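Local coordinates for stringent starvation protein A homolog (Haemophilus influenzae, PDB 3LYK) that probably forms an equimolar complex with the RNA polymerase holoenzyme, though not with the core enzyme, and has a glutathione S-transferase-like fold, at residues I23-E27 / K28-Y32; A35-L39 / Q40-E44; L63-N67 / S68-M72; E148-L152 / V153-V157; A158-L161 / W162-H166. All blocks are in the same frame, centred on the assembly; numbering follows the deposited sequence. Where two conformers were deposited one is given.

Interaction 1: I23-E27 / K28-Y32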
# COMPACT_ATOMS: atom_id res chain seq x y z
N ILE B 23 -5.03 -7.71 -15.65
CA ILE B 23 -4.13 -8.85 -15.83
C ILE B 23 -4.39 -9.88 -14.72
O ILE B 23 -4.50 -11.09 -14.97
CB ILE B 23 -2.69 -8.40 -15.79
CG1 ILE B 23 -2.41 -7.52 -17.00
CG2 ILE B 23 -1.75 -9.63 -15.74
CD1 ILE B 23 -1.01 -6.85 -16.91
N VAL B 24 -4.55 -9.39 -13.49
CA VAL B 24 -4.80 -10.35 -12.36
C VAL B 24 -6.13 -11.06 -12.51
O VAL B 24 -6.21 -12.28 -12.31
CB VAL B 24 -4.64 -9.65 -10.98
CG1 VAL B 24 -5.03 -10.58 -9.85
CG2 VAL B 24 -3.14 -9.15 -10.86
N LEU B 25 -7.18 -10.33 -12.88
CA LEU B 25 -8.49 -10.97 -13.14
C LEU B 25 -8.40 -12.09 -14.20
O LEU B 25 -9.00 -13.14 -14.00
CB LEU B 25 -9.56 -9.95 -13.54
CG LEU B 25 -10.05 -9.02 -12.41
CD1 LEU B 25 -10.68 -7.72 -12.95
CD2 LEU B 25 -11.04 -9.74 -11.50
N ALA B 26 -7.60 -11.87 -15.25
CA ALA B 26 -7.47 -12.83 -16.33
C ALA B 26 -6.59 -14.00 -15.91
O ALA B 26 -6.91 -15.13 -16.24
CB ALA B 26 -6.92 -12.15 -17.60
N GLU B 27 -5.52 -13.74 -15.15
CA GLU B 27 -4.72 -14.83 -14.61
C GLU B 27 -5.58 -15.79 -13.81
O GLU B 27 -5.41 -17.00 -13.91
CB GLU B 27 -3.61 -14.34 -13.69
CG GLU B 27 -2.35 -13.88 -14.37
CD GLU B 27 -1.56 -15.05 -15.03
OE1 GLU B 27 -1.43 -16.14 -14.40
OE2 GLU B 27 -1.04 -14.85 -16.15
N LYS B 28 -6.46 -15.25 -12.98
CA LYS B 28 -7.30 -16.06 -12.10
C LYS B 28 -8.51 -16.69 -12.81
O LYS B 28 -9.22 -17.52 -12.20
CB LYS B 28 -7.81 -15.21 -10.91
CG LYS B 28 -6.70 -14.52 -10.09
CD LYS B 28 -5.82 -15.55 -9.42
CE LYS B 28 -4.78 -14.88 -8.46
NZ LYS B 28 -4.12 -15.98 -7.67
N GLY B 29 -8.78 -16.27 -14.07
CA GLY B 29 -9.88 -16.80 -14.88
C GLY B 29 -11.24 -16.36 -14.40
O GLY B 29 -12.22 -17.07 -14.56
N VAL B 30 -11.31 -15.18 -13.81
CA VAL B 30 -12.52 -14.70 -13.18
C VAL B 30 -13.32 -13.90 -14.23
O VAL B 30 -12.78 -12.97 -14.86
CB VAL B 30 -12.13 -13.74 -11.98
CG1 VAL B 30 -13.29 -12.89 -11.55
CG2 VAL B 30 -11.58 -14.54 -10.81
N LEU B 31 -14.59 -14.26 -14.41
CA LEU B 31 -15.47 -13.49 -15.30
C LEU B 31 -16.02 -12.28 -14.58
O LEU B 31 -16.38 -12.34 -13.42
CB LEU B 31 -16.63 -14.35 -15.84
CG LEU B 31 -16.26 -15.62 -16.63
CD1 LEU B 31 -17.62 -16.27 -17.05
CD2 LEU B 31 -15.34 -15.40 -17.88
N TYR B 32 -16.07 -11.16 -15.27
CA TYR B 32 -16.52 -9.96 -14.63
C TYR B 32 -17.06 -9.04 -15.73
O TYR B 32 -16.68 -9.19 -16.89
CB TYR B 32 -15.33 -9.29 -13.92
CG TYR B 32 -14.24 -8.80 -14.84
CD1 TYR B 32 -14.18 -7.47 -15.25
CD2 TYR B 32 -13.23 -9.67 -15.28
CE1 TYR B 32 -13.16 -7.00 -16.11
CE2 TYR B 32 -12.21 -9.22 -16.13
CZ TYR B 32 -12.18 -7.88 -16.54
OH TYR B 32 -11.15 -7.41 -17.34

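Interaction 2: A35-L39 / Q40-E44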
# COMPACT_ATOMS: atom_id res chain seq x y z
N ALA B 35 -16.92 -1.94 -16.74
CA ALA B 35 -17.71 -0.72 -16.94
C ALA B 35 -16.72 0.39 -17.19
O ALA B 35 -16.03 0.85 -16.26
CB ALA B 35 -18.62 -0.41 -15.75
N GLU B 36 -16.63 0.80 -18.45
CA GLU B 36 -15.66 1.78 -18.88
C GLU B 36 -16.05 3.14 -18.29
O GLU B 36 -17.21 3.47 -18.22
CB GLU B 36 -15.58 1.88 -20.42
CG GLU B 36 -14.49 2.83 -20.88
CD GLU B 36 -13.07 2.28 -20.62
OE1 GLU B 36 -12.92 1.06 -20.38
OE2 GLU B 36 -12.10 3.08 -20.67
N VAL B 37 -15.07 3.91 -17.84
CA VAL B 37 -15.40 5.21 -17.29
C VAL B 37 -14.46 6.25 -17.87
O VAL B 37 -13.26 6.02 -18.04
CB VAL B 37 -15.36 5.30 -15.71
CG1 VAL B 37 -15.76 4.00 -15.01
CG2 VAL B 37 -14.07 5.82 -15.21
N ASP B 38 -15.05 7.39 -18.16
CA ASP B 38 -14.34 8.58 -18.61
C ASP B 38 -13.98 9.36 -17.36
O ASP B 38 -14.85 9.69 -16.55
CB ASP B 38 -15.32 9.37 -19.48
CG ASP B 38 -14.71 10.61 -20.11
OD1 ASP B 38 -14.74 10.70 -21.35
OD2 ASP B 38 -14.24 11.49 -19.38
N LEU B 39 -12.71 9.66 -17.19
CA LEU B 39 -12.22 10.37 -16.00
C LEU B 39 -12.80 11.76 -15.76
O LEU B 39 -12.88 12.19 -14.62
CB LEU B 39 -10.68 10.36 -15.92
CG LEU B 39 -10.16 8.89 -15.98
CD1 LEU B 39 -8.68 8.78 -16.35
CD2 LEU B 39 -10.43 8.16 -14.68
N GLN B 40 -13.24 12.46 -16.81
CA GLN B 40 -13.85 13.80 -16.62
C GLN B 40 -15.34 13.73 -16.36
O GLN B 40 -15.95 14.71 -15.95
CB GLN B 40 -13.62 14.66 -17.86
CG GLN B 40 -12.25 14.48 -18.45
CD GLN B 40 -11.18 14.66 -17.42
OE1 GLN B 40 -10.16 13.96 -17.44
NE2 GLN B 40 -11.41 15.58 -16.49
N ALA B 41 -15.93 12.57 -16.60
CA ALA B 41 -17.40 12.39 -16.58
C ALA B 41 -17.80 11.07 -15.90
O ALA B 41 -18.35 10.16 -16.53
CB ALA B 41 -18.01 12.48 -18.00
N LEU B 42 -17.54 11.00 -14.59
CA LEU B 42 -17.66 9.75 -13.84
C LEU B 42 -19.11 9.38 -13.75
O LEU B 42 -19.93 10.25 -13.62
CB LEU B 42 -17.08 9.93 -12.41
CG LEU B 42 -15.60 10.31 -12.42
CD1 LEU B 42 -15.11 10.71 -10.99
CD2 LEU B 42 -14.76 9.17 -13.00
N PRO B 43 -19.44 8.08 -13.83
CA PRO B 43 -20.85 7.72 -13.69
C PRO B 43 -21.33 7.85 -12.24
O PRO B 43 -20.53 7.63 -11.28
CB PRO B 43 -20.91 6.26 -14.17
CG PRO B 43 -19.53 5.70 -13.89
CD PRO B 43 -18.55 6.90 -13.95
N GLU B 44 -22.61 8.24 -12.07
CA GLU B 44 -23.20 8.41 -10.73
C GLU B 44 -23.21 7.09 -9.95
O GLU B 44 -23.05 7.10 -8.77
CB GLU B 44 -24.60 9.00 -10.76
CG GLU B 44 -24.60 10.52 -10.99
CD GLU B 44 -25.97 11.04 -11.43
OE1 GLU B 44 -26.72 10.28 -12.08
OE2 GLU B 44 -26.28 12.21 -11.11
O HOH W 1 -17.70 7.63 -17.59

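Interaction 3: L63-N67 / S68-M72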
# COMPACT_ATOMS: atom_id res chain seq x y z
N LEU B 63 -19.57 -5.95 -1.59
CA LEU B 63 -18.20 -5.52 -1.34
C LEU B 63 -17.77 -4.48 -2.37
O LEU B 63 -17.91 -4.72 -3.58
CB LEU B 63 -17.25 -6.72 -1.37
CG LEU B 63 -15.74 -6.47 -1.21
CD1 LEU B 63 -15.35 -5.94 0.19
CD2 LEU B 63 -14.95 -7.71 -1.57
N VAL B 64 -17.23 -3.36 -1.91
CA VAL B 64 -16.65 -2.36 -2.81
C VAL B 64 -15.16 -2.15 -2.52
O VAL B 64 -14.79 -1.71 -1.42
CB VAL B 64 -17.41 -0.98 -2.74
CG1 VAL B 64 -16.69 0.10 -3.58
CG2 VAL B 64 -18.89 -1.15 -3.16
N LEU B 65 -14.29 -2.45 -3.48
CA LEU B 65 -12.86 -2.19 -3.28
C LEU B 65 -12.31 -1.17 -4.27
O LEU B 65 -12.71 -1.16 -5.43
CB LEU B 65 -12.06 -3.50 -3.45
CG LEU B 65 -12.30 -4.59 -2.41
CD1 LEU B 65 -11.39 -5.78 -2.69
CD2 LEU B 65 -12.05 -4.05 -0.98
N PHE B 66 -11.36 -0.33 -3.84
CA PHE B 66 -10.59 0.50 -4.76
C PHE B 66 -9.17 0.44 -4.27
O PHE B 66 -8.91 -0.17 -3.20
CB PHE B 66 -11.11 1.94 -4.84
CG PHE B 66 -11.37 2.56 -3.50
CD1 PHE B 66 -10.37 3.28 -2.85
CD2 PHE B 66 -12.60 2.38 -2.87
CE1 PHE B 66 -10.60 3.85 -1.60
CE2 PHE B 66 -12.84 2.95 -1.60
CZ PHE B 66 -11.83 3.68 -0.98
N ASN B 67 -8.27 1.08 -5.00
CA ASN B 67 -6.82 0.85 -4.89
C ASN B 67 -6.41 -0.49 -5.47
O ASN B 67 -6.82 -1.56 -4.99
CB ASN B 67 -6.30 1.01 -3.43
CG ASN B 67 -4.81 0.87 -3.35
OD1 ASN B 67 -4.29 -0.25 -3.37
ND2 ASN B 67 -4.10 1.99 -3.25
N SER B 68 -5.55 -0.43 -6.48
CA SER B 68 -5.25 -1.62 -7.25
C SER B 68 -4.45 -2.63 -6.43
O SER B 68 -4.65 -3.82 -6.56
CB SER B 68 -4.57 -1.28 -8.57
OG SER B 68 -3.30 -0.76 -8.32
N ARG B 69 -3.56 -2.15 -5.55
CA ARG B 69 -2.79 -3.09 -4.69
C ARG B 69 -3.74 -3.89 -3.77
O ARG B 69 -3.63 -5.09 -3.64
CB ARG B 69 -1.68 -2.35 -3.91
CG ARG B 69 -1.13 -3.10 -2.70
CD ARG B 69 -0.26 -2.14 -1.80
NE ARG B 69 -1.01 -0.99 -1.26
CZ ARG B 69 -1.75 -1.00 -0.15
NH1 ARG B 69 -1.87 -2.10 0.57
NH2 ARG B 69 -2.37 0.10 0.25
N ILE B 70 -4.70 -3.23 -3.18
CA ILE B 70 -5.65 -3.91 -2.32
C ILE B 70 -6.50 -4.88 -3.12
O ILE B 70 -6.79 -6.00 -2.67
CB ILE B 70 -6.55 -2.90 -1.59
CG1 ILE B 70 -5.70 -2.09 -0.61
CG2 ILE B 70 -7.70 -3.62 -0.84
CD1 ILE B 70 -6.51 -1.15 0.24
N ILE B 71 -6.95 -4.43 -4.29
CA ILE B 71 -7.70 -5.34 -5.19
C ILE B 71 -6.91 -6.59 -5.58
O ILE B 71 -7.43 -7.71 -5.52
CB ILE B 71 -8.20 -4.56 -6.44
CG1 ILE B 71 -9.37 -3.66 -6.00
CG2 ILE B 71 -8.64 -5.55 -7.59
CD1 ILE B 71 -9.73 -2.58 -7.06
N MSE B 72 -5.67 -6.40 -5.99
CA MSE B 72 -4.86 -7.52 -6.46
C MSE B 72 -4.56 -8.52 -5.38
O MSE B 72 -4.59 -9.74 -5.63
CB MSE B 72 -3.54 -7.02 -7.10
CG MSE B 72 -3.83 -6.28 -8.46
SE MSE B 72 -2.09 -5.81 -9.27
CE MSE B 72 -1.89 -4.23 -8.25

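Interaction 4: E148-L152 / V153-V157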
# COMPACT_ATOMS: atom_id res chain seq x y z
N GLU B 148 11.34 -16.40 -10.30
CA GLU B 148 11.35 -17.58 -11.15
C GLU B 148 10.04 -17.75 -11.89
O GLU B 148 10.03 -18.28 -13.00
CB GLU B 148 11.58 -18.84 -10.31
CG GLU B 148 12.93 -18.90 -9.61
CD GLU B 148 14.10 -19.09 -10.59
OE1 GLU B 148 13.86 -19.50 -11.75
OE2 GLU B 148 15.26 -18.84 -10.18
N GLU B 149 8.92 -17.34 -11.25
CA GLU B 149 7.58 -17.50 -11.83
C GLU B 149 6.90 -16.15 -11.98
O GLU B 149 7.21 -15.21 -11.26
CB GLU B 149 6.69 -18.37 -10.94
CG GLU B 149 7.18 -19.82 -10.70
CD GLU B 149 7.03 -20.67 -11.95
OE1 GLU B 149 5.91 -20.75 -12.51
OE2 GLU B 149 8.05 -21.25 -12.39
N PHE B 150 5.92 -16.08 -12.88
CA PHE B 150 5.20 -14.85 -13.14
C PHE B 150 4.39 -14.49 -11.89
O PHE B 150 3.77 -15.37 -11.30
CB PHE B 150 4.22 -15.07 -14.30
CG PHE B 150 3.41 -13.85 -14.66
CD1 PHE B 150 3.93 -12.89 -15.50
CD2 PHE B 150 2.11 -13.71 -14.18
CE1 PHE B 150 3.17 -11.78 -15.88
CE2 PHE B 150 1.35 -12.59 -14.55
CZ PHE B 150 1.88 -11.63 -15.40
N GLY B 151 4.36 -13.21 -11.52
CA GLY B 151 3.61 -12.82 -10.31
C GLY B 151 3.21 -11.38 -10.33
O GLY B 151 3.36 -10.69 -11.37
N LEU B 152 2.73 -10.89 -9.17
CA LEU B 152 2.27 -9.51 -9.04
C LEU B 152 3.31 -8.46 -9.42
O LEU B 152 2.93 -7.40 -9.91
CB LEU B 152 1.69 -9.22 -7.64
CG LEU B 152 0.44 -10.01 -7.21
CD1 LEU B 152 -0.08 -9.52 -5.80
CD2 LEU B 152 -0.69 -9.94 -8.26
N VAL B 153 4.59 -8.70 -9.17
CA VAL B 153 5.63 -7.72 -9.58
C VAL B 153 5.59 -7.51 -11.13
O VAL B 153 5.67 -6.38 -11.64
CB VAL B 153 7.04 -8.17 -9.14
CG1 VAL B 153 8.11 -7.16 -9.57
CG2 VAL B 153 7.09 -8.38 -7.57
N ASP B 154 5.42 -8.60 -11.86
CA ASP B 154 5.29 -8.53 -13.33
C ASP B 154 4.02 -7.79 -13.74
O ASP B 154 4.01 -7.11 -14.77
CB ASP B 154 5.32 -9.95 -13.91
CG ASP B 154 6.57 -10.69 -13.50
OD1 ASP B 154 7.67 -10.31 -13.96
OD2 ASP B 154 6.47 -11.61 -12.64
N CYS B 155 2.97 -7.86 -12.91
CA CYS B 155 1.77 -7.07 -13.13
C CYS B 155 2.03 -5.58 -12.95
O CYS B 155 1.23 -4.77 -13.40
CB CYS B 155 0.61 -7.54 -12.25
SG CYS B 155 0.19 -9.28 -12.59
N TYR B 156 3.14 -5.22 -12.29
CA TYR B 156 3.53 -3.81 -12.23
C TYR B 156 4.45 -3.46 -13.41
O TYR B 156 4.35 -2.39 -13.97
CB TYR B 156 4.27 -3.45 -10.90
CG TYR B 156 3.36 -3.13 -9.73
CD1 TYR B 156 2.59 -4.14 -9.14
CD2 TYR B 156 3.27 -1.84 -9.20
CE1 TYR B 156 1.74 -3.88 -8.08
CE2 TYR B 156 2.40 -1.56 -8.10
CZ TYR B 156 1.65 -2.59 -7.56
OH TYR B 156 0.79 -2.39 -6.51
N VAL B 157 5.40 -4.34 -13.74
CA VAL B 157 6.37 -4.03 -14.78
C VAL B 157 5.75 -4.09 -16.21
O VAL B 157 5.94 -3.15 -17.00
CB VAL B 157 7.65 -4.93 -14.66
CG1 VAL B 157 8.65 -4.59 -15.73
CG2 VAL B 157 8.32 -4.73 -13.24

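Interaction 5: A158-L161 / W162-H166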
# COMPACT_ATOMS: atom_id res chain seq x y z
N ALA B 158 5.00 -5.15 -16.52
CA ALA B 158 4.45 -5.33 -17.88
C ALA B 158 3.57 -4.16 -18.39
O ALA B 158 3.76 -3.73 -19.51
CB ALA B 158 3.73 -6.71 -18.06
N PRO B 159 2.63 -3.62 -17.57
CA PRO B 159 1.85 -2.50 -18.05
C PRO B 159 2.74 -1.30 -18.38
O PRO B 159 2.39 -0.50 -19.26
CB PRO B 159 0.94 -2.17 -16.85
CG PRO B 159 0.70 -3.50 -16.25
CD PRO B 159 2.09 -4.12 -16.29
N LEU B 160 3.84 -1.16 -17.66
CA LEU B 160 4.74 -0.03 -17.86
C LEU B 160 5.53 -0.16 -19.18
O LEU B 160 5.67 0.80 -19.92
CB LEU B 160 5.71 0.13 -16.69
CG LEU B 160 6.77 1.21 -16.91
CD1 LEU B 160 6.95 2.00 -15.66
CD2 LEU B 160 8.07 0.52 -17.30
N LEU B 161 6.04 -1.37 -19.45
CA LEU B 161 6.73 -1.67 -20.70
C LEU B 161 5.78 -1.57 -21.92
O LEU B 161 6.17 -1.07 -22.96
CB LEU B 161 7.36 -3.03 -20.61
CG LEU B 161 8.49 -3.10 -19.57
CD1 LEU B 161 9.02 -4.49 -19.48
CD2 LEU B 161 9.68 -2.13 -19.90
N TRP B 162 4.54 -2.01 -21.74
CA TRP B 162 3.52 -1.90 -22.72
C TRP B 162 3.30 -0.43 -23.10
O TRP B 162 3.25 -0.11 -24.29
CB TRP B 162 2.23 -2.49 -22.19
CG TRP B 162 1.10 -2.48 -23.18
CD1 TRP B 162 -0.07 -1.74 -23.11
CD2 TRP B 162 0.99 -3.29 -24.37
NE1 TRP B 162 -0.89 -2.07 -24.16
CE2 TRP B 162 -0.26 -3.00 -24.96
CE3 TRP B 162 1.85 -4.21 -25.00
CZ2 TRP B 162 -0.70 -3.59 -26.17
CZ3 TRP B 162 1.41 -4.82 -26.20
CH2 TRP B 162 0.13 -4.50 -26.76
N LYS B 163 3.20 0.45 -22.10
CA LYS B 163 3.02 1.86 -22.40
C LYS B 163 4.23 2.46 -23.07
O LYS B 163 4.07 3.27 -24.00
CB LYS B 163 2.63 2.67 -21.17
CG LYS B 163 1.14 2.52 -20.86
CD LYS B 163 0.75 3.38 -19.69
CE LYS B 163 -0.71 3.27 -19.38
NZ LYS B 163 -1.54 4.11 -20.30
N LEU B 164 5.43 2.09 -22.61
CA LEU B 164 6.65 2.60 -23.21
C LEU B 164 6.75 2.17 -24.69
O LEU B 164 7.02 3.00 -25.55
CB LEU B 164 7.92 2.13 -22.47
CG LEU B 164 8.16 2.76 -21.09
CD1 LEU B 164 9.40 2.16 -20.48
CD2 LEU B 164 8.28 4.29 -21.23
N LYS B 165 6.53 0.88 -24.96
CA LYS B 165 6.50 0.41 -26.35
C LYS B 165 5.60 1.33 -27.23
O LYS B 165 6.03 1.77 -28.28
CB LYS B 165 6.06 -1.06 -26.47
CG LYS B 165 6.28 -1.67 -27.88
CD LYS B 165 5.94 -3.17 -27.93
CE LYS B 165 6.23 -3.78 -29.33
NZ LYS B 165 5.24 -3.29 -30.36
N HIS B 166 4.40 1.66 -26.76
CA HIS B 166 3.45 2.45 -27.53
C HIS B 166 3.71 3.94 -27.52
O HIS B 166 3.01 4.69 -28.18
CB HIS B 166 2.00 2.10 -27.16
CG HIS B 166 1.66 0.70 -27.52
ND1 HIS B 166 2.06 -0.38 -26.75
CD2 HIS B 166 1.12 0.17 -28.65
CE1 HIS B 166 1.71 -1.50 -27.35
NE2 HIS B 166 1.13 -1.20 -28.50

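Interaction 1: I23-E27 / K28-Y32
Leu25 meets Val30 and Tyr32 round a Schellman motif, the local turn that ends helix 16-27 and leads into strand 30-36 within the beta-alpha-beta unit of the thioredoxin-like domain. The evidence lies first in the backbone. Gly29 leaves the helical region with a positive phi of 71°, and Val30 N donates to Leu25 O at 3.1 Å in a nearly straight bond of 169°. Gly29 N also reaches Ala26 O at 3.1 Å, but from above that carbonyl's plane, while Lys28 N still makes the regular helical bond to Val24 O. The polar ends of the last helical side chains turn outward from the corner: Glu27 OE2 joins Arg189 and Ser191, and Lys28 NZ reaches Asp76 and the carbonyls of Phe79 and Pro82. On the apolar side the two methyls of Leu25 take different partners: CD2 packs against Val30 CG1 at 3.9 Å, CD1 against Tyr32. Leu25 CB also touches Tyr32 CE2 at 3.8 Å. The first torsion of Tyr32 (chi1 65°) sets CG between its own N and carbonyl carbon, which turns the ring back toward Leu25. Leu25 CD1 sits over the ring face in a CH-pi contact, 3.8 Å from the Tyr32 centroid.

Interaction 2: A35-L39 / Q40-E44
With its carboxylate swung opposite the backbone N (chi1 -176°), Asp38 carries OD2 forward along the chain to Gln40 N, 2.9 Å away, and the amide meets the oxygen nearly head-on to the CG-OD2 bond. A side-chain oxygen bonded to the amide two residues on is an Asx turn. It is superposed here on a type I beta turn from Asp38 to Ala41, closed by Ala41 N donating to Asp38 O at 3.1 Å from above the carbonyl plane. One water bridges the open end of the turn: it accepts from Asp38 N at 2.7 Å and donates to Ala41 O at 2.8 Å, so both backbone polar groups are satisfied although no direct bond joins them. Beyond the turn the contact becomes apolar. Val37 CG2 lies 4.1 Å from Leu42 CD2, and Val37 CB is 4.0 Å from Pro43 CD, the two side chains crossing at about a right angle. Val37 is the buried member, also packing on Phe10 and Val55, whereas the turn itself is on the surface. The segment thus takes the chain off the edge strand 30-36, still bonded to strand 3-11 through Val37 and Ser11, and delivers Pro43 as N-cap of helix 44-49.

Interaction 3: L63-N67 / S68-M72
Asn67 grips the start of helix 68-78 with two oxygens. Its side chain stands anti to the backbone N (chi1 -176°), which lays OD1 over the first turn, where it accepts from Ile70 N at 3.0 Å in the amide's own carbonyl plane. This is the N-cap bond. The backbone carbonyl adds the first full helical bond, Ile71 N to Asn67 O at 3.0 Å and nearly straight. Asn67 OD1 also lies over one face of the Arg69 guanidinium, 4.0 Å from Arg69 NE. Outside these bonds, Ile71 fills the angle of 129° between the strand and helix axes: its CG1 touches Leu65 CB at 3.7 Å and its CD1 sits 3.7 Å from Leu65 O. Ser68 OG is bonded to Gln20 OE1 of helix 16-27. The second subunit packs here too, its Leu100 on Asn67 and its Arg69 on Arg69. In glutathione-binding relatives this strand-to-helix corner typically contacts the gamma-glutamyl end of glutathione; no such role is established for this protein. The positive phi of Asn67 (72°) and the use of its amide as cap imply a sharply fixed corner, in which the Ile70 and Ile71 N-H groups at the helix start are both accepted by Asn67.

Interaction 4: E148-L152 / V153-V157
Hydrogen bonds at the start of helix 152-165 come first. Gly151 lies just before the helix, and its N donates to Asp154 OD2 at 2.9 Å, using the carboxylate's anti lone pair. The bond resembles the Asp-to-backbone half of the N-capping box known at the corresponding helix of glutathione S-transferases; glycine has no side chain to return the bond. Gly151 O in turn accepts from Cys155 N at 3.2 Å, in the carbonyl plane, and a weak bond of the same length joins Tyr156 N to Leu152 O. Apolar contacts form the second group. Phe150 reaches Cys155, whose SG is 4.0 Å from Phe150 CE2, in an oblique sulfur-aromatic contact placed like the hydrophobic staple of such helix starts. Phe150 CE1 also lies 3.4 Å from Asp154 CB, and the ring and carboxylate planes are only 16° apart. Arg189 adds a cation-pi contact to the same ring. The third group holds the other oxygen, Asp154 OD1, bonded to Tyr182 OH and Phe145 N. With both oxygens engaged, the buried carboxylate is fixed in rotation, and its place at a helix N-terminus would probably favour the charged form.

Interaction 5: A158-L161 / W162-H166
Leu160 and Leu164, one turn apart on helix 152-165, lie side by side and point the same way, with Leu160 CD2 3.8 Å from Leu164 CD1. Leu161 CD2 approaches the same Leu164 CD1 more loosely, at 4.3 Å, so a single methyl branch is shared by two neighbours. On another side of the helix Trp162 meets His166. The imidazole's ND1 donates to Trp162 O at 2.7 Å, almost straight at 175° and in its own ring plane, while His166 N is a second donor to that oxygen, at 3.2 Å from the opposite face of the carbonyl. The ND1 bond holds the imidazole's rotation, with His166 CE1 3.2 Å above the indole plane of Trp162, offset toward its rim.

The backbone that positions these groups is a run of regular bonds. Trp162 N to Ala158 O (2.9 Å) and Lys165 N to Leu161 O (2.8 Å) are the shorter ones, and Lys163 and Leu164 repeat the pattern from Pro159 and Leu160. Pro159 has no N-H for the preceding turn, and the helix kinks there.

Farther out, Leu160, Leu161 and Leu164 pack against helix 118-134, and Trp162 meets the rings of Phe187 and Phe192 edge-to-face. Lys163 NZ leads away to Glu114 in a salt bridge and to the carbonyl of Asp14. A mostly buried helix covered on several sides by other helices, with one flank against the thioredoxin-like domain, is the central-helix arrangement of the all-helical C-terminal domain in the glutathione S-transferase fold.

Overall arrangement
Along the chain the five contacts follow one another in series, interactions 1 to 3 in the thioredoxin-like domain and interactions 4 and 5 in the helical domain. Interactions 1 and 2 lie at the two ends of strand 30-36, their centres 22 Å apart; interaction 3 reaches the same sheet from its other edge. Interactions 4 and 5 share helix 152-165, with centres 14 Å apart. That helix joins the domains: Ile23 and Val24 pack on Cys155, Val24 on Leu152, Ile23 on Pro159, and Met72 on Tyr156. Interaction 2 touches none of interactions 3 to 5, the nearest atoms being about 9 Å away, in interaction 5. The second subunit touches interaction 3, placing that corner at the dimer interface.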